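Local structure of oxidoreductase, 2OG-Fe oxygenase family protein, putative, expressed (Oryza sativa subsp. japonica, 5XOI) at residues M13-K18 and S184-I189; A164-G169 and V180-G185. The protein probably acts as an iron- and 2-oxoglutarate-dependent dioxygenase of the AlkB family, this chain being its 2OG-Fe(II) oxygenase domain. All blocks are in the same frame, centred on the assembly; numbering follows the deposited sequence.

Interaction 1. Residues M13-K18 and S184-I189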
loop_
_atom_site.group_PDB
_atom_site.type_symbol
_atom_site.label_atom_id
_atom_site.label_comp_id
_atom_site.label_asym_id
_atom_site.label_seq_id
_atom_site.Cartn_x
_atom_site.Cartn_y
_atom_site.Cartn_z
ATOM N N MET A 13 -2.354 -13.664 1.983
ATOM C CA MET A 13 -2.241 -12.636 0.950
ATOM C C MET A 13 -3.486 -12.664 0.074
ATOM O O MET A 13 -3.692 -13.609 -0.694
ATOM C CB MET A 13 -0.980 -12.838 0.111
ATOM C CG MET A 13 -0.712 -11.709 -0.866
ATOM S SD MET A 13 0.892 -11.933 -1.630
ATOM C CE MET A 13 1.065 -10.371 -2.501
ATOM N N VAL A 14 -4.295 -11.615 0.179
ATOM C CA VAL A 14 -5.592 -11.529 -0.474
ATOM C C VAL A 14 -5.624 -10.249 -1.294
ATOM O O VAL A 14 -5.277 -9.176 -0.790
ATOM C CB VAL A 14 -6.733 -11.541 0.555
ATOM C CG1 VAL A 14 -8.072 -11.259 -0.113
ATOM C CG2 VAL A 14 -6.762 -12.883 1.273
ATOM N N LEU A 15 -6.057 -10.361 -2.549
ATOM C CA LEU A 15 -6.272 -9.216 -3.425
ATOM C C LEU A 15 -7.775 -8.989 -3.571
ATOM O O LEU A 15 -8.505 -9.884 -4.017
ATOM C CB LEU A 15 -5.626 -9.448 -4.790
ATOM C CG LEU A 15 -5.980 -8.453 -5.897
ATOM C CD1 LEU A 15 -5.521 -7.035 -5.536
ATOM C CD2 LEU A 15 -5.347 -8.888 -7.188
ATOM N N LEU A 16 -8.231 -7.806 -3.178
ATOM C CA LEU A 16 -9.645 -7.438 -3.238
ATOM C C LEU A 16 -9.834 -6.568 -4.481
ATOM O O LEU A 16 -9.471 -5.385 -4.494
ATOM C CB LEU A 16 -10.072 -6.718 -1.961
ATOM C CG LEU A 16 -9.933 -7.491 -0.651
ATOM C CD1 LEU A 16 -8.534 -7.291 -0.059
ATOM C CD2 LEU A 16 -10.959 -7.029 0.364
ATOM N N LYS A 17 -10.392 -7.158 -5.537
ATOM C CA LYS A 17 -10.519 -6.439 -6.802
ATOM C C LYS A 17 -11.585 -5.356 -6.702
ATOM O O LYS A 17 -12.706 -5.616 -6.255
ATOM C CB LYS A 17 -10.866 -7.404 -7.939
ATOM C CG LYS A 17 -9.794 -8.438 -8.242
ATOM C CD LYS A 17 -8.508 -7.809 -8.749
ATOM C CE LYS A 17 -8.733 -7.033 -10.038
ATOM N NZ LYS A 17 -7.489 -6.340 -10.523
ATOM N N LYS A 18 -11.239 -4.144 -7.146
ATOM C CA LYS A 18 -12.196 -3.034 -7.240
ATOM C C LYS A 18 -12.931 -2.813 -5.916
ATOM O O LYS A 18 -14.133 -2.538 -5.878
ATOM C CB LYS A 18 -13.186 -3.268 -8.386
ATOM C CG LYS A 18 -12.532 -3.376 -9.770
ATOM C CD LYS A 18 -11.664 -2.161 -10.077
ATOM C CE LYS A 18 -10.840 -2.355 -11.362
ATOM N NZ LYS A 18 -10.335 -1.056 -11.942
ATOM N N SER A 184 -6.755 0.289 -10.544
ATOM C CA SER A 184 -7.391 1.320 -9.724
ATOM C C SER A 184 -8.578 0.751 -8.950
ATOM O O SER A 184 -9.463 0.108 -9.525
ATOM C CB SER A 184 -7.849 2.488 -10.600
ATOM O OG SER A 184 -8.134 3.623 -9.803
ATOM N N GLY A 185 -8.595 1.010 -7.642
ATOM C CA GLY A 185 -9.597 0.501 -6.737
ATOM C C GLY A 185 -9.227 -0.787 -6.035
ATOM O O GLY A 185 -9.894 -1.153 -5.058
ATOM N N ASP A 186 -8.194 -1.489 -6.496
ATOM C CA ASP A 186 -7.802 -2.738 -5.849
ATOM C C ASP A 186 -7.214 -2.472 -4.466
ATOM O O ASP A 186 -6.543 -1.460 -4.227
ATOM C CB ASP A 186 -6.774 -3.501 -6.680
ATOM C CG ASP A 186 -7.352 -4.098 -7.969
ATOM O OD1 ASP A 186 -8.581 -4.026 -8.196
ATOM O OD2 ASP A 186 -6.546 -4.646 -8.761
ATOM N N VAL A 187 -7.473 -3.393 -3.543
ATOM C CA VAL A 187 -6.834 -3.383 -2.231
ATOM C C VAL A 187 -6.122 -4.711 -2.062
ATOM O O VAL A 187 -6.718 -5.767 -2.284
ATOM C CB VAL A 187 -7.836 -3.154 -1.084
ATOM C CG1 VAL A 187 -7.140 -3.345 0.276
ATOM C CG2 VAL A 187 -8.414 -1.761 -1.175
ATOM N N LEU A 188 -4.843 -4.655 -1.714
ATOM C CA LEU A 188 -4.028 -5.844 -1.497
ATOM C C LEU A 188 -3.666 -5.916 -0.021
ATOM O O LEU A 188 -3.307 -4.898 0.576
ATOM C CB LEU A 188 -2.751 -5.787 -2.344
ATOM C CG LEU A 188 -1.745 -6.904 -2.092
ATOM C CD1 LEU A 188 -2.294 -8.227 -2.611
ATOM C CD2 LEU A 188 -0.418 -6.577 -2.774
ATOM N N ILE A 189 -3.775 -7.104 0.572
ATOM C CA ILE A 189 -3.405 -7.319 1.970
ATOM C C ILE A 189 -2.388 -8.446 2.021
ATOM O O ILE A 189 -2.609 -9.498 1.423
ATOM C CB ILE A 189 -4.628 -7.666 2.842
ATOM C CG1 ILE A 189 -5.688 -6.569 2.739
ATOM C CG2 ILE A 189 -4.187 -7.841 4.303
ATOM C CD1 ILE A 189 -6.866 -6.765 3.655
#

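Interaction 2. Residues A164-G169 and V180-G185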
loop_
_atom_site.group_PDB
_atom_site.type_symbol
_atom_site.label_atom_id
_atom_site.label_comp_id
_atom_site.label_asym_id
_atom_site.label_seq_id
_atom_site.Cartn_x
_atom_site.Cartn_y
_atom_site.Cartn_z
ATOM N N ALA A 164 -0.452 -0.832 -11.717
ATOM C CA ALA A 164 0.924 -1.223 -11.427
ATOM C C ALA A 164 1.105 -2.708 -11.694
ATOM O O ALA A 164 0.219 -3.504 -11.393
ATOM C CB ALA A 164 1.287 -0.943 -9.970
ATOM N N GLU A 165 2.254 -3.073 -12.264
ATOM C CA GLU A 165 2.712 -4.457 -12.284
ATOM C C GLU A 165 3.461 -4.687 -10.971
ATOM O O GLU A 165 4.507 -4.076 -10.737
ATOM C CB GLU A 165 3.587 -4.714 -13.514
ATOM C CG GLU A 165 2.805 -4.558 -14.822
ATOM C CD GLU A 165 3.619 -4.854 -16.078
ATOM O OE1 GLU A 165 4.583 -5.649 -16.014
ATOM O OE2 GLU A 165 3.270 -4.302 -17.147
ATOM N N PHE A 166 2.901 -5.530 -10.099
ATOM C CA PHE A 166 3.370 -5.704 -8.723
ATOM C C PHE A 166 4.068 -7.052 -8.614
ATOM O O PHE A 166 3.490 -8.084 -8.973
ATOM C CB PHE A 166 2.187 -5.605 -7.749
ATOM C CG PHE A 166 2.558 -5.713 -6.288
ATOM C CD1 PHE A 166 3.016 -4.602 -5.584
ATOM C CD2 PHE A 166 2.394 -6.913 -5.600
ATOM C CE1 PHE A 166 3.329 -4.686 -4.239
ATOM C CE2 PHE A 166 2.706 -6.998 -4.237
ATOM C CZ PHE A 166 3.175 -5.886 -3.564
ATOM N N LEU A 167 5.319 -7.043 -8.148
ATOM C CA LEU A 167 6.097 -8.264 -7.994
ATOM C C LEU A 167 6.061 -8.706 -6.539
ATOM O O LEU A 167 6.081 -7.867 -5.631
ATOM C CB LEU A 167 7.556 -8.049 -8.417
ATOM C CG LEU A 167 7.973 -8.191 -9.885
ATOM C CD1 LEU A 167 6.925 -7.713 -10.862
ATOM C CD2 LEU A 167 9.289 -7.465 -10.108
ATOM N N TYR A 168 6.039 -10.020 -6.311
ATOM C CA TYR A 168 6.118 -10.519 -4.942
ATOM C C TYR A 168 6.735 -11.913 -4.915
ATOM O O TYR A 168 6.562 -12.707 -5.846
ATOM C CB TYR A 168 4.739 -10.545 -4.257
ATOM C CG TYR A 168 3.688 -11.368 -4.963
ATOM C CD1 TYR A 168 2.973 -10.847 -6.040
ATOM C CD2 TYR A 168 3.385 -12.658 -4.530
ATOM C CE1 TYR A 168 1.986 -11.604 -6.682
ATOM C CE2 TYR A 168 2.409 -13.423 -5.165
ATOM C CZ TYR A 168 1.718 -12.896 -6.238
ATOM O OH TYR A 168 0.755 -13.669 -6.860
ATOM N N GLY A 169 7.457 -12.200 -3.835
ATOM C CA GLY A 169 8.101 -13.492 -3.705
ATOM C C GLY A 169 8.824 -13.591 -2.384
ATOM O O GLY A 169 8.727 -12.707 -1.531
ATOM N N VAL A 180 1.353 -9.725 -10.235
ATOM C CA VAL A 180 -0.080 -9.458 -10.305
ATOM C C VAL A 180 -0.268 -7.990 -10.658
ATOM O O VAL A 180 0.500 -7.127 -10.226
ATOM C CB VAL A 180 -0.813 -9.801 -8.987
ATOM C CG1 VAL A 180 -0.343 -8.908 -7.825
ATOM C CG2 VAL A 180 -2.321 -9.699 -9.176
ATOM N N ASP A 181 -1.287 -7.704 -11.466
ATOM C CA ASP A 181 -1.624 -6.318 -11.756
ATOM C C ASP A 181 -2.491 -5.741 -10.644
ATOM O O ASP A 181 -3.520 -6.326 -10.273
ATOM C CB ASP A 181 -2.357 -6.193 -13.089
ATOM C CG ASP A 181 -1.447 -6.388 -14.288
ATOM O OD1 ASP A 181 -0.208 -6.449 -14.145
ATOM O OD2 ASP A 181 -2.000 -6.476 -15.399
ATOM N N LEU A 182 -2.098 -4.578 -10.144
ATOM C CA LEU A 182 -2.893 -3.831 -9.177
ATOM C C LEU A 182 -3.536 -2.678 -9.930
ATOM O O LEU A 182 -2.846 -1.738 -10.348
ATOM C CB LEU A 182 -2.038 -3.344 -8.009
ATOM C CG LEU A 182 -1.318 -4.446 -7.217
ATOM C CD1 LEU A 182 -0.442 -3.832 -6.121
ATOM C CD2 LEU A 182 -2.322 -5.405 -6.611
ATOM N N GLU A 183 -4.850 -2.779 -10.147
ATOM C CA GLU A 183 -5.620 -1.813 -10.921
ATOM C C GLU A 183 -6.302 -0.830 -9.984
ATOM O O GLU A 183 -6.429 -1.076 -8.788
ATOM C CB GLU A 183 -6.678 -2.513 -11.782
ATOM C CG GLU A 183 -6.151 -3.627 -12.660
ATOM C CD GLU A 183 -7.258 -4.272 -13.474
ATOM O OE1 GLU A 183 -7.360 -3.990 -14.683
ATOM O OE2 GLU A 183 -8.037 -5.054 -12.897
ATOM N N SER A 184 -6.755 0.289 -10.544
ATOM C CA SER A 184 -7.391 1.320 -9.724
ATOM C C SER A 184 -8.578 0.751 -8.950
ATOM O O SER A 184 -9.463 0.108 -9.525
ATOM C CB SER A 184 -7.849 2.488 -10.600
ATOM O OG SER A 184 -8.134 3.623 -9.803
ATOM N N GLY A 185 -8.595 1.010 -7.642
ATOM C CA GLY A 185 -9.597 0.501 -6.737
ATOM C C GLY A 185 -9.227 -0.787 -6.035
ATOM O O GLY A 185 -9.894 -1.153 -5.058
#

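Interaction 1. Residues M13-K18 and S184-I189
Asp186 and Lys17 form a salt bridge just past the end of two paired antiparallel strands, 13-16 and 187-190. These are neighbours in the larger sheet of the 2OG-Fe(II) oxygenase fold. Lys17 NZ lies 2.6 Å from Asp186 OD2, on its syn side and 18° out of the carboxylate plane. The Asp186 side chain can be followed outward. Asp186 CB rests 3.9 Å from Leu15 CD1. CG stands anti to the carbonyl carbon (chi1 -70°), and the two carboxylate oxygens reach the 13-18 segment. There Asp186 OD1 accepts the backbone N-H of Lys18, with Lys18 N at 2.9 Å and on the anti side. OD2 takes Lys17 NZ, and also the backbone N of Glu183. The carboxylate is thus gripped by three donors. An alanine here would probably leave the backbone N-H groups of Lys18 and Glu183 without this acceptor, and Lys17 NZ without one of its two carboxylate partners. The Lys17 chain bends at chi2 and chi3, and CD and CE pass close to both carboxylate oxygens before NZ reaches OD2. Lys18 NZ makes a separate bond to the carbonyl of the turn, 2.8 Å from Ser184 O. Along the strands, Val14 pairs with Ile189 and Leu16 with Val187 through two backbone bonds each. Leu16 N to Val187 O is the shortest of these four, at 2.7 Å. Between them Leu15 and Leu188 form a non-hydrogen-bonded pair. On their face Leu188 CD1 meets Leu15 CB. Met13 CE lies 4.0 Å from Leu188 CD1. On the other face Leu16 CD1 lies 4.1 Å from Ile189 CG1, and helix 87-106 covers this side. The chemistry divides along the contact: apolar packing flanks the paired strands, while charge and backbone polarity fix the turn where the pairing ends.

Interaction 2. Residues A164-G169 and V180-G185
Phe166 and Leu182 pack together on one face of a beta hairpin, strands 163-169 and 178-182, in the smaller sheet of the double-stranded beta-helix (jelly-roll) fold of this family. The strand axes are 4.7 Å apart at closest approach, with their directions 133° apart. Ala164 with Leu182 and Phe166 with Val180 are hydrogen-bonded pairs, each closed by two backbone bonds. The tight part is on the face of these residues. Leu182 CD1 sits 3.5 Å from Phe166 CG and also touches CB and CD1 of that residue. Phe166 CG is anti to the backbone N (chi1 -178°), where Leu182 CD1 meets it; the Phe166 side chain runs beside that of Val180. Met13 and Leu15 of strand 13-16 help to cover this side.

The opposite face is looser and partly exposed. Glu165 and Asp181, a non-hydrogen-bonded pair, point the same way. Their carboxylates stay apart, with Glu165 OE2 5.1 Å from Asp181 OD1. Lys205 forms a salt bridge with Glu165 OE2, which probably eases the like-charge repulsion. Back on the Phe166 face, Tyr168 crosses Val180 at about a right angle, bringing Tyr168 CE1 to 3.7 Å from Val180 CG1.

In the fold
Interactions 1 and 2 lie on different sheets of the fold, with centres about 9 Å apart. They share Ser184 and Gly185, in the turn leading from strand 178-182 to strand 187-190. Their apolar faces meet between the sheets. Leu188 CD2 packs 3.5 Å from Phe166 CE2, and Leu15 CD2 lies 3.7 Å from Val180 CG2. At the turn Lys17 NZ bridges to Glu183 OE2 at 2.8 Å. The shared core borders the metal site, where His139, Asp141 and His199 hold manganese. The Phe166 side chain is about 6 Å from the metal and about 4 Å from a bound succinate, nearest atoms; Leu188 is about 9 Å from the metal.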